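Local coordinates for protein TudS (Uncultured bacterium, PDB 6Z96) that probably desulfurates thiouracil without redox chemistry, using a [4Fe-4S] cluster that takes up the sulfur in a [4Fe-5S] intermediate, at residues L12-R17 / A39-P44; E81-L86 / A127-H132. All coordinates share one frame; numbering follows the deposited sequence.

Contact 1 (L12-R17 / A39-P44); sequences LGQPVR and ALAFCP. With SF4 (iron/sulfur cluster), chain C.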
loop_
_atom_site.group_PDB
_atom_site.type_symbol
_atom_site.label_atom_id
_atom_site.label_comp_id
_atom_site.label_asym_id
_atom_site.label_seq_id
_atom_site.Cartn_x
_atom_site.Cartn_y
_atom_site.Cartn_z
ATOM N N LEU A 12 8.873 -0.713 4.883
ATOM C CA LEU A 12 10.319 -0.985 4.791
ATOM C C LEU A 12 11.167 0.049 5.554
ATOM O O LEU A 12 12.404 -0.017 5.492
ATOM C CB LEU A 12 10.743 -0.999 3.340
ATOM C CG LEU A 12 10.089 -2.079 2.523
ATOM C CD1 LEU A 12 10.460 -1.920 1.079
ATOM C CD2 LEU A 12 10.492 -3.487 3.013
ATOM N N GLY A 13 10.523 0.956 6.286
ATOM C CA GLY A 13 11.215 1.953 7.094
ATOM C C GLY A 13 11.502 3.255 6.383
ATOM O O GLY A 13 12.188 4.115 6.942
ATOM N N GLN A 14 10.997 3.431 5.143
ATOM C CA GLN A 14 11.226 4.691 4.441
ATOM C C GLN A 14 10.370 5.791 5.042
ATOM O O GLN A 14 9.205 5.575 5.349
ATOM C CB GLN A 14 10.986 4.526 2.962
ATOM C CG GLN A 14 11.871 3.437 2.362
ATOM C CD GLN A 14 11.883 3.499 0.869
ATOM O OE1 GLN A 14 11.576 4.537 0.272
ATOM N NE2 GLN A 14 12.293 2.420 0.226
ATOM N N PRO A 15 10.927 7.005 5.199
ATOM C CA PRO A 15 10.182 8.076 5.875
ATOM C C PRO A 15 9.315 8.861 4.914
ATOM O O PRO A 15 9.395 10.090 4.815
ATOM C CB PRO A 15 11.298 8.951 6.477
ATOM C CG PRO A 15 12.371 8.850 5.407
ATOM C CD PRO A 15 12.331 7.399 4.932
ATOM N N VAL A 16 8.407 8.137 4.276
ATOM C CA VAL A 16 7.490 8.708 3.294
ATOM C C VAL A 16 6.066 8.897 3.830
ATOM O O VAL A 16 5.220 9.331 3.049
ATOM C CB VAL A 16 7.472 7.833 2.025
ATOM C CG1 VAL A 16 8.794 7.913 1.265
ATOM C CG2 VAL A 16 7.109 6.384 2.375
ATOM N N ARG A 17 5.769 8.588 5.117
ATOM C CA ARG A 17 4.424 8.757 5.659
ATOM C C ARG A 17 4.024 10.217 5.622
ATOM O O ARG A 17 4.903 11.099 5.526
ATOM C CB ARG A 17 4.344 8.214 7.107
ATOM C CG ARG A 17 4.316 6.681 7.163
ATOM C CD ARG A 17 2.925 6.098 6.885
ATOM N NE ARG A 17 2.010 6.345 8.010
ATOM C CZ ARG A 17 0.759 5.908 8.075
ATOM N NH1 ARG A 17 0.250 5.173 7.086
ATOM N NH2 ARG A 17 0.013 6.166 9.146
ATOM N N ALA A 39 11.499 -7.569 -2.790
ATOM C CA ALA A 39 10.480 -6.721 -2.152
ATOM C C ALA A 39 10.631 -5.317 -2.724
ATOM O O ALA A 39 11.530 -4.585 -2.301
ATOM C CB ALA A 39 10.690 -6.690 -0.651
ATOM N N LEU A 40 9.807 -4.969 -3.709
ATOM C CA LEU A 40 9.914 -3.683 -4.382
ATOM C C LEU A 40 9.151 -2.618 -3.648
ATOM O O LEU A 40 7.935 -2.677 -3.551
ATOM C CB LEU A 40 9.424 -3.787 -5.830
ATOM C CG LEU A 40 10.152 -4.809 -6.739
ATOM C CD1 LEU A 40 9.720 -4.625 -8.177
ATOM C CD2 LEU A 40 11.682 -4.655 -6.660
ATOM N N ALA A 41 9.869 -1.631 -3.140
ATOM C CA ALA A 41 9.259 -0.554 -2.365
ATOM C C ALA A 41 8.463 0.356 -3.257
ATOM O O ALA A 41 8.941 0.739 -4.312
ATOM C CB ALA A 41 10.367 0.259 -1.710
ATOM N N PHE A 42 7.284 0.775 -2.774
ATOM C CA PHE A 42 6.477 1.698 -3.569
ATOM C C PHE A 42 5.613 2.495 -2.641
ATOM O O PHE A 42 5.008 1.929 -1.738
ATOM C CB PHE A 42 5.593 0.913 -4.573
ATOM C CG PHE A 42 4.868 1.831 -5.533
ATOM C CD1 PHE A 42 3.545 2.185 -5.317
ATOM C CD2 PHE A 42 5.525 2.379 -6.616
ATOM C CE1 PHE A 42 2.894 3.077 -6.161
ATOM C CE2 PHE A 42 4.857 3.258 -7.483
ATOM C CZ PHE A 42 3.546 3.593 -7.239
ATOM N N CYS A 43 5.520 3.820 -2.886
ATOM C CA CYS A 43 4.597 4.650 -2.099
ATOM C C CYS A 43 3.656 5.323 -3.091
ATOM O O CYS A 43 4.070 6.236 -3.793
ATOM C CB CYS A 43 5.327 5.716 -1.278
ATOM S SG CYS A 43 4.190 6.877 -0.486
ATOM N N PRO A 44 2.384 4.934 -3.124
ATOM C CA PRO A 44 1.456 5.548 -4.086
ATOM C C PRO A 44 1.312 7.058 -3.940
ATOM O O PRO A 44 1.179 7.739 -4.954
ATOM C CB PRO A 44 0.117 4.850 -3.776
ATOM C CG PRO A 44 0.518 3.506 -3.146
ATOM C CD PRO A 44 1.780 3.806 -2.377
HETATM FE FE1 SF4 C . 1.133 6.107 3.045
HETATM FE FE2 SF4 C . 2.910 4.096 3.365
HETATM FE FE3 SF4 C . 3.014 5.644 1.089
HETATM FE FE4 SF4 C . 0.985 3.830 1.462
HETATM S S1 SF4 C . 3.244 3.404 1.172
HETATM S S2 SF4 C . 0.754 5.962 0.698
HETATM S S3 SF4 C . 0.648 3.999 3.746
HETATM S S4 SF4 C . 3.429 6.302 3.270
#
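Cys-43 SG stands anti to its own backbone N (chi1 172°), which sets it beside Val-16 CG2, itself between its backbone N and carbonyl carbon and 4.1 Å from Cys-43 SG. The same Val-16 CG2 lies 3.8 Å from S4 of the iron-sulfur cluster, so one methyl packs on both the ligand sulfur and the inorganic core. Cys-43 SG binds iron FE3 at 2.3 Å and also caps a backbone N of helix 44-47, which gives this sulfur two holds. The Arg-17 side chain, bent at chi2 and chi3, runs along one flank of the cluster: its CD packs 3.7 Å from S4, and NH1 meets S3 at 3.6 Å, in the guanidinium plane at its edge. An alanine here would probably strip S3 of its NH1 neighbour and S4 of the CD packing, though Val-16 would still border S4, and deprive the bound hydrosulfuric acid of one arginine neighbour. Val-16 O, 3.5 Å from S4, accepts a hydrogen bond from Arg-54 NH2. Farther from the cluster, Leu-12 CD1 rests 3.5 Å from Ala-41 CB, and Gln-14 NE2 approaches the same methyl at 3.5 Å from a different direction. No hydrogen bond joins the segments. The loop after strand 5-8 and the strand-to-helix turn at Cys-43 thus border the cluster at the C-terminal ends of neighbouring parallel strands, where alpha/beta folds usually place their active sites.

Contact 2 (E81-L86 / A127-H132); sequences ELALGL and ALLRRH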
loop_
_atom_site.group_PDB
_atom_site.type_symbol
_atom_site.label_atom_id
_atom_site.label_comp_id
_atom_site.label_asym_id
_atom_site.label_seq_id
_atom_site.Cartn_x
_atom_site.Cartn_y
_atom_site.Cartn_z
ATOM N N GLU A 81 -2.584 3.878 -10.103
ATOM C CA GLU A 81 -2.301 3.395 -11.460
ATOM C C GLU A 81 -0.841 3.082 -11.642
ATOM O O GLU A 81 -0.501 2.109 -12.331
ATOM C CB GLU A 81 -2.772 4.431 -12.463
ATOM C CG GLU A 81 -2.622 3.987 -13.909
ATOM C CD GLU A 81 -3.486 2.836 -14.396
ATOM O OE1 GLU A 81 -3.061 2.185 -15.377
ATOM O OE2 GLU A 81 -4.567 2.575 -13.817
ATOM N N LEU A 82 0.050 3.874 -11.012
ATOM C CA LEU A 82 1.486 3.600 -11.114
ATOM C C LEU A 82 1.844 2.314 -10.351
ATOM O O LEU A 82 2.726 1.561 -10.791
ATOM C CB LEU A 82 2.283 4.788 -10.593
ATOM C CG LEU A 82 2.258 5.965 -11.543
ATOM C CD1 LEU A 82 2.812 7.205 -10.853
ATOM C CD2 LEU A 82 3.060 5.656 -12.824
ATOM N N ALA A 83 1.154 2.027 -9.233
ATOM C CA ALA A 83 1.397 0.760 -8.509
ATOM C C ALA A 83 1.006 -0.420 -9.408
ATOM O O ALA A 83 1.760 -1.381 -9.536
ATOM C CB ALA A 83 0.596 0.718 -7.211
ATOM N N LEU A 84 -0.136 -0.303 -10.077
ATOM C CA LEU A 84 -0.592 -1.345 -11.006
ATOM C C LEU A 84 0.410 -1.495 -12.158
ATOM O O LEU A 84 0.746 -2.616 -12.526
ATOM C CB LEU A 84 -1.981 -0.977 -11.555
ATOM C CG LEU A 84 -2.513 -1.943 -12.607
ATOM C CD1 LEU A 84 -2.741 -3.309 -12.007
ATOM C CD2 LEU A 84 -3.794 -1.430 -13.229
ATOM N N GLY A 85 0.900 -0.375 -12.694
ATOM C CA GLY A 85 1.872 -0.399 -13.786
ATOM C C GLY A 85 3.145 -1.114 -13.407
ATOM O O GLY A 85 3.696 -1.862 -14.225
ATOM N N LEU A 86 3.622 -0.910 -12.164
ATOM C CA LEU A 86 4.828 -1.584 -11.705
ATOM C C LEU A 86 4.561 -3.092 -11.592
ATOM O O LEU A 86 5.395 -3.902 -12.008
ATOM C CB LEU A 86 5.268 -1.002 -10.353
ATOM C CG LEU A 86 6.469 -1.652 -9.717
ATOM C CD1 LEU A 86 7.699 -1.411 -10.558
ATOM C CD2 LEU A 86 6.694 -1.135 -8.309
ATOM N N ALA A 127 -7.745 -1.164 -3.752
ATOM C CA ALA A 127 -8.933 -1.433 -4.578
ATOM C C ALA A 127 -8.568 -1.686 -6.033
ATOM O O ALA A 127 -9.103 -2.629 -6.639
ATOM C CB ALA A 127 -9.908 -0.262 -4.471
ATOM N N LEU A 128 -7.656 -0.874 -6.596
ATOM C CA LEU A 128 -7.293 -1.027 -7.999
ATOM C C LEU A 128 -6.522 -2.311 -8.213
ATOM O O LEU A 128 -6.803 -3.058 -9.159
ATOM C CB LEU A 128 -6.503 0.196 -8.498
ATOM C CG LEU A 128 -6.142 0.135 -9.976
ATOM C CD1 LEU A 128 -7.400 0.202 -10.829
ATOM C CD2 LEU A 128 -5.240 1.285 -10.357
ATOM N N LEU A 129 -5.572 -2.627 -7.314
ATOM C CA LEU A 129 -4.798 -3.866 -7.469
ATOM C C LEU A 129 -5.705 -5.089 -7.372
ATOM O O LEU A 129 -5.579 -5.994 -8.207
ATOM C CB LEU A 129 -3.687 -3.962 -6.409
ATOM C CG LEU A 129 -2.642 -2.833 -6.465
ATOM C CD1 LEU A 129 -1.565 -3.058 -5.417
ATOM C CD2 LEU A 129 -1.975 -2.765 -7.847
ATOM N N ARG A 130 -6.639 -5.094 -6.406
ATOM C CA ARG A 130 -7.561 -6.245 -6.261
ATOM C C ARG A 130 -8.447 -6.408 -7.501
ATOM O O ARG A 130 -8.707 -7.534 -7.920
ATOM C CB ARG A 130 -8.412 -6.103 -4.994
ATOM C CG ARG A 130 -7.588 -6.433 -3.754
ATOM C CD ARG A 130 -8.406 -6.314 -2.481
ATOM N NE ARG A 130 -7.696 -6.917 -1.353
ATOM C CZ ARG A 130 -7.944 -6.639 -0.078
ATOM N NH1 ARG A 130 -8.870 -5.740 0.245
ATOM N NH2 ARG A 130 -7.242 -7.229 0.884
ATOM N N ARG A 131 -8.892 -5.294 -8.091
ATOM C CA ARG A 131 -9.713 -5.270 -9.315
ATOM C C ARG A 131 -8.969 -5.879 -10.514
ATOM O O ARG A 131 -9.604 -6.352 -11.473
ATOM C CB ARG A 131 -10.068 -3.808 -9.579
ATOM C CG ARG A 131 -10.818 -3.466 -10.796
ATOM C CD ARG A 131 -11.348 -2.031 -10.654
ATOM N NE ARG A 131 -11.782 -1.562 -11.965
ATOM C CZ ARG A 131 -12.997 -1.763 -12.465
ATOM N NH1 ARG A 131 -13.921 -2.394 -11.751
ATOM N NH2 ARG A 131 -13.298 -1.327 -13.680
ATOM N N HIS A 132 -7.636 -5.845 -10.489
ATOM C CA HIS A 132 -6.802 -6.415 -11.532
ATOM C C HIS A 132 -6.173 -7.760 -11.144
ATOM O O HIS A 132 -5.198 -8.183 -11.758
ATOM C CB HIS A 132 -5.755 -5.396 -11.995
ATOM C CG HIS A 132 -6.347 -4.258 -12.773
ATOM N ND1 HIS A 132 -6.317 -4.244 -14.165
ATOM C CD2 HIS A 132 -7.016 -3.166 -12.343
ATOM C CE1 HIS A 132 -6.955 -3.145 -14.529
ATOM N NE2 HIS A 132 -7.400 -2.462 -13.474
#
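Helices 81-86 and 127-131 pack with their axes 9.4 Å apart at closest approach and a crossing angle of -39°, their N-to-C directions broadly shared, and Leu-84 and Leu-129 are the closest backbone pair, CA to CA 6.0 Å. Leu-84 has the largest share of the contact. Its CG stands anti to the backbone N (chi1 176°), with CB against the CD2 methyls of Leu-128 and Leu-129 and the two branch methyls at His-132. Leu-84 CD2 sits over the centre of the His-132 ring in a CH-pi contact, 3.6 Å from the centroid and only 4° off the ring normal, while Leu-84 CD1 touches His-132 CB at 3.7 Å; the two side chains cross at about a right angle. The carbonyl O of Leu-128 lies in the plane of the same ring, at its edge. Both helices belong to the parallel alpha/beta fold: helix 73-90 lies on the connection from strand 39-42 to strand 94-96, helix 124-131 on the next one, from 94-96 to 135-137, so the contact joins two successive beta-alpha-beta crossovers. Leu-129 lays CD2 against the opposing backbone, 3.7 Å from Leu-84 CA, and lightly touches Ala-83 CB; Leu-97 and Ile-134 also touch its side chain. Leu-128 CD2 comes within 4.1 Å of Leu-84 CB and also packs against Glu-81 N. Nearer solvent, the Glu-81 chain is bent at chi2, and its OE2 lies 3.8 Å from Leu-128 CD2. Glu-81 OE2 and His-132 NE2 stay 5.8 Å apart, too far for a bond, though the carboxylate could still weakly influence the ring's ionisation.

Overall arrangement
The centres of contact 1 and contact 2 lie about 16 Å apart, and Phe-42 bridges them. CB of Phe-42 is turned away from loop 12-17, and its ring packs on helix 73-90: Phe-42 CE1 is 3.5 Å from Ala-83 CB, and Phe-42 CD2 is 4.1 Å from Leu-86 CD2. Ala-83 therefore has the sheet strand as one neighbour and Leu-129 of contact 2 as another. Contact 1 gives the cluster one cysteine ligand and part of its pocket wall, and the Cys-43 side chain is about 6 Å from the bound hydrosulfuric acid, which Arg-17 touches. Contact 2 stands behind this site, the side chain of Ala-83 about 9 Å from the cluster, and joins helices of the surrounding fold.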